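Local coordinates for protein N-alpha-acetyltransferase (Sulfolobus solfataricus P2, PDB 4R3L) that transfers the acetyl group of acetyl-CoA to the free alpha-amino group of protein N-termini, preferring serine over alanine and methionine, at residues K47-V55 with A110-Y119. Numbering follows the deposited sequence.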
loop_
_atom_site.group_PDB
_atom_site.type_symbol
_atom_site.label_atom_id
_atom_site.label_comp_id
_atom_site.label_asym_id
_atom_site.label_seq_id
_atom_site.Cartn_x
_atom_site.Cartn_y
_atom_site.Cartn_z
ATOM N N LYS A 47 -13.424 2.379 6.147
ATOM C CA LYS A 47 -14.370 3.453 6.410
ATOM C C LYS A 47 -13.755 4.855 6.329
ATOM O O LYS A 47 -14.420 5.795 5.902
ATOM C CB LYS A 47 -15.036 3.239 7.775
ATOM C CG LYS A 47 -15.823 1.938 7.780
ATOM C CD LYS A 47 -16.872 1.858 8.863
ATOM C CE LYS A 47 -17.672 0.559 8.721
ATOM N NZ LYS A 47 -18.589 0.555 7.532
ATOM N N GLU A 48 -12.498 5.003 6.727
ATOM C CA GLU A 48 -11.879 6.321 6.728
ATOM C C GLU A 48 -11.240 6.718 5.383
ATOM O O GLU A 48 -11.226 7.900 5.028
ATOM C CB GLU A 48 -10.825 6.400 7.829
ATOM C CG GLU A 48 -11.392 6.194 9.238
ATOM C CD GLU A 48 -10.317 6.172 10.316
ATOM O OE1 GLU A 48 -9.124 6.092 9.973
ATOM O OE2 GLU A 48 -10.669 6.237 11.511
ATOM N N TYR A 49 -10.694 5.746 4.651
ATOM C CA TYR A 49 -9.906 6.058 3.440
ATOM C C TYR A 49 -10.315 5.184 2.269
ATOM O O TYR A 49 -9.491 4.856 1.400
ATOM C CB TYR A 49 -8.405 5.865 3.694
ATOM C CG TYR A 49 -7.930 6.279 5.075
ATOM C CD1 TYR A 49 -7.869 7.614 5.436
ATOM C CD2 TYR A 49 -7.527 5.327 6.007
ATOM C CE1 TYR A 49 -7.434 7.996 6.691
ATOM C CE2 TYR A 49 -7.089 5.704 7.273
ATOM C CZ TYR A 49 -7.040 7.046 7.600
ATOM O OH TYR A 49 -6.598 7.437 8.853
ATOM N N GLY A 50 -11.593 4.828 2.235
ATOM C CA GLY A 50 -12.094 3.829 1.316
ATOM C C GLY A 50 -11.942 4.153 -0.158
ATOM O O GLY A 50 -11.858 3.245 -0.970
ATOM N N LEU A 51 -11.905 5.431 -0.510
ATOM C CA LEU A 51 -11.815 5.803 -1.921
ATOM C C LEU A 51 -10.490 5.381 -2.538
ATOM O O LEU A 51 -10.389 5.222 -3.772
ATOM C CB LEU A 51 -12.022 7.303 -2.096
ATOM C CG LEU A 51 -13.436 7.736 -1.698
ATOM C CD1 LEU A 51 -13.568 9.235 -1.728
ATOM C CD2 LEU A 51 -14.435 7.086 -2.640
ATOM N N ALA A 52 -9.481 5.177 -1.692
ATOM C CA ALA A 52 -8.156 4.777 -2.181
ATOM C C ALA A 52 -7.823 3.310 -1.847
ATOM O O ALA A 52 -6.683 2.855 -2.062
ATOM C CB ALA A 52 -7.067 5.731 -1.607
ATOM N N PHE A 53 -8.829 2.576 -1.358
ATOM C CA PHE A 53 -8.697 1.177 -0.936
ATOM C C PHE A 53 -9.267 0.311 -2.063
ATOM O O PHE A 53 -10.488 0.268 -2.285
ATOM C CB PHE A 53 -9.494 0.947 0.383
ATOM C CG PHE A 53 -9.142 -0.300 1.167
ATOM C CD1 PHE A 53 -9.223 -0.270 2.576
ATOM C CD2 PHE A 53 -8.698 -1.462 0.557
ATOM C CE1 PHE A 53 -8.908 -1.400 3.328
ATOM C CE2 PHE A 53 -8.373 -2.595 1.318
ATOM C CZ PHE A 53 -8.481 -2.552 2.704
ATOM N N PHE A 54 -8.400 -0.370 -2.797
ATOM C CA PHE A 54 -8.864 -1.157 -3.923
ATOM C C PHE A 54 -8.616 -2.648 -3.750
ATOM O O PHE A 54 -7.702 -3.062 -3.035
ATOM C CB PHE A 54 -8.186 -0.670 -5.204
ATOM C CG PHE A 54 -8.654 0.680 -5.672
ATOM C CD1 PHE A 54 -9.705 0.785 -6.585
ATOM C CD2 PHE A 54 -8.040 1.843 -5.238
ATOM C CE1 PHE A 54 -10.130 2.035 -7.036
ATOM C CE2 PHE A 54 -8.476 3.089 -5.673
ATOM C CZ PHE A 54 -9.516 3.184 -6.573
ATOM N N VAL A 55 -9.436 -3.448 -4.424
ATOM C CA VAL A 55 -9.187 -4.877 -4.542
ATOM C C VAL A 55 -9.076 -5.262 -6.013
ATOM O O VAL A 55 -9.621 -4.581 -6.873
ATOM C CB VAL A 55 -10.298 -5.720 -3.891
ATOM C CG1 VAL A 55 -10.231 -5.635 -2.338
ATOM C CG2 VAL A 55 -11.670 -5.306 -4.427
ATOM N N ALA A 110 -4.216 3.036 -9.044
ATOM C CA ALA A 110 -5.574 3.402 -8.673
ATOM C C ALA A 110 -5.579 4.127 -7.333
ATOM O O ALA A 110 -6.256 5.152 -7.166
ATOM C CB ALA A 110 -6.469 2.158 -8.608
ATOM N N SER A 111 -4.834 3.577 -6.378
ATOM C CA SER A 111 -4.749 4.189 -5.058
ATOM C C SER A 111 -4.102 5.563 -5.169
ATOM O O SER A 111 -4.582 6.522 -4.581
ATOM C CB SER A 111 -3.973 3.295 -4.077
ATOM O OG SER A 111 -4.178 3.732 -2.731
ATOM N N MET A 112 -3.019 5.665 -5.940
ATOM C CA MET A 112 -2.358 6.957 -6.133
ATOM C C MET A 112 -3.282 8.028 -6.702
ATOM O O MET A 112 -3.277 9.174 -6.255
ATOM C CB MET A 112 -1.158 6.799 -7.063
ATOM C CG MET A 112 0.026 6.195 -6.388
ATOM S SD MET A 112 1.343 5.810 -7.550
ATOM C CE MET A 112 1.581 7.406 -8.299
ATOM N N LYS A 113 -4.056 7.648 -7.711
ATOM C CA LYS A 113 -4.966 8.587 -8.361
ATOM C C LYS A 113 -5.998 9.096 -7.362
ATOM O O LYS A 113 -6.321 10.278 -7.355
ATOM C CB LYS A 113 -5.655 7.930 -9.561
ATOM C CG LYS A 113 -6.546 8.869 -10.377
ATOM C CD LYS A 113 -7.041 8.182 -11.654
ATOM C CE LYS A 113 -7.867 9.140 -12.514
ATOM N NZ LYS A 113 -8.359 8.519 -13.781
ATOM N N SER A 114 -6.505 8.208 -6.507
ATOM C CA SER A 114 -7.446 8.625 -5.484
ATOM C C SER A 114 -6.783 9.465 -4.382
ATOM O O SER A 114 -7.356 10.438 -3.915
ATOM C CB SER A 114 -8.141 7.405 -4.859
ATOM O OG SER A 114 -8.857 7.806 -3.694
ATOM N N MET A 115 -5.592 9.077 -3.943
ATOM C CA MET A 115 -4.851 9.890 -2.981
ATOM C C MET A 115 -4.684 11.322 -3.500
ATOM O O MET A 115 -4.900 12.295 -2.773
ATOM C CB MET A 115 -3.483 9.278 -2.702
ATOM C CG MET A 115 -3.536 7.969 -1.954
ATOM S SD MET A 115 -1.887 7.266 -1.930
ATOM C CE MET A 115 -2.131 5.831 -0.889
ATOM N N LYS A 116 -4.325 11.445 -4.772
ATOM C CA LYS A 116 -4.165 12.761 -5.375
ATOM C C LYS A 116 -5.490 13.509 -5.531
ATOM O O LYS A 116 -5.600 14.663 -5.130
ATOM C CB LYS A 116 -3.483 12.653 -6.741
ATOM C CG LYS A 116 -3.098 14.011 -7.323
ATOM C CD LYS A 116 -2.442 13.886 -8.692
ATOM C CE LYS A 116 -3.366 13.189 -9.675
ATOM N NZ LYS A 116 -4.733 13.801 -9.709
ATOM N N ASN A 117 -6.490 12.855 -6.113
ATOM C CA ASN A 117 -7.704 13.552 -6.538
ATOM C C ASN A 117 -8.764 13.665 -5.459
ATOM O O ASN A 117 -9.456 14.680 -5.356
ATOM C CB ASN A 117 -8.309 12.860 -7.762
ATOM C CG ASN A 117 -7.494 13.085 -9.016
ATOM O OD1 ASN A 117 -6.668 13.999 -9.077
ATOM N ND2 ASN A 117 -7.722 12.255 -10.027
ATOM N N ASP A 118 -8.893 12.616 -4.658
ATOM C CA ASP A 118 -9.899 12.572 -3.610
ATOM C C ASP A 118 -9.400 13.206 -2.314
ATOM O O ASP A 118 -10.175 13.801 -1.562
ATOM C CB ASP A 118 -10.319 11.126 -3.336
ATOM C CG ASP A 118 -11.078 10.509 -4.484
ATOM O OD1 ASP A 118 -11.953 11.194 -5.039
ATOM O OD2 ASP A 118 -10.802 9.336 -4.826
ATOM N N TYR A 119 -8.103 13.072 -2.055
ATOM C CA TYR A 119 -7.557 13.408 -0.746
ATOM C C TYR A 119 -6.470 14.481 -0.786
ATOM O O TYR A 119 -5.872 14.794 0.245
ATOM C CB TYR A 119 -7.000 12.147 -0.077
ATOM C CG TYR A 119 -8.053 11.097 0.211
ATOM C CD1 TYR A 119 -9.001 11.290 1.213
ATOM C CD2 TYR A 119 -8.087 9.906 -0.504
ATOM C CE1 TYR A 119 -9.964 10.332 1.477
ATOM C CE2 TYR A 119 -9.035 8.949 -0.246
ATOM C CZ TYR A 119 -9.972 9.161 0.742
ATOM O OH TYR A 119 -10.920 8.197 0.991
HETATM O O HOH W 1 -12.949 8.904 2.720
#
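The phenolic OH of Y119 takes two polar partners, L51 N and a water. L51 N donates to it at 3.3 Å with an N-H...O angle of 145°. The water, at the ring's edge and in its plane, lies 2.8 Å from Y119 OH and donates to E48 O. The hydroxyl so links E48, through the water, with the 3-10 segment 50-52, while L51 CB and A52 CB meet the ring obliquely near CE2. One helical turn back, S114 OG donates a hydrogen bond to the anti lone pair of D118 OD2 (2.7 Å), and the side chain of L51 crosses that of D118 at about a right angle. Deeper, S111 OG, swung opposite its own backbone N (chi1 -166°), donates to A52 O at 2.7 Å, meeting a lone pair in the carbonyl plane. A52 CB reaches M115 CG at 4.2 Å. At the far end A110 CB sits squarely over one face of the F54 ring, a CH-pi contact 3.6 Å from the centroid, while S114 CB lies at the ring's edge. Helix 103-119, whose first residues I103 to T105 belong to the acetyl-CoA-binding run R100-T105 of the GNAT fold, thereby packs against the turn leading from helix 39-49 into strand 54-58 of the central mixed sheet.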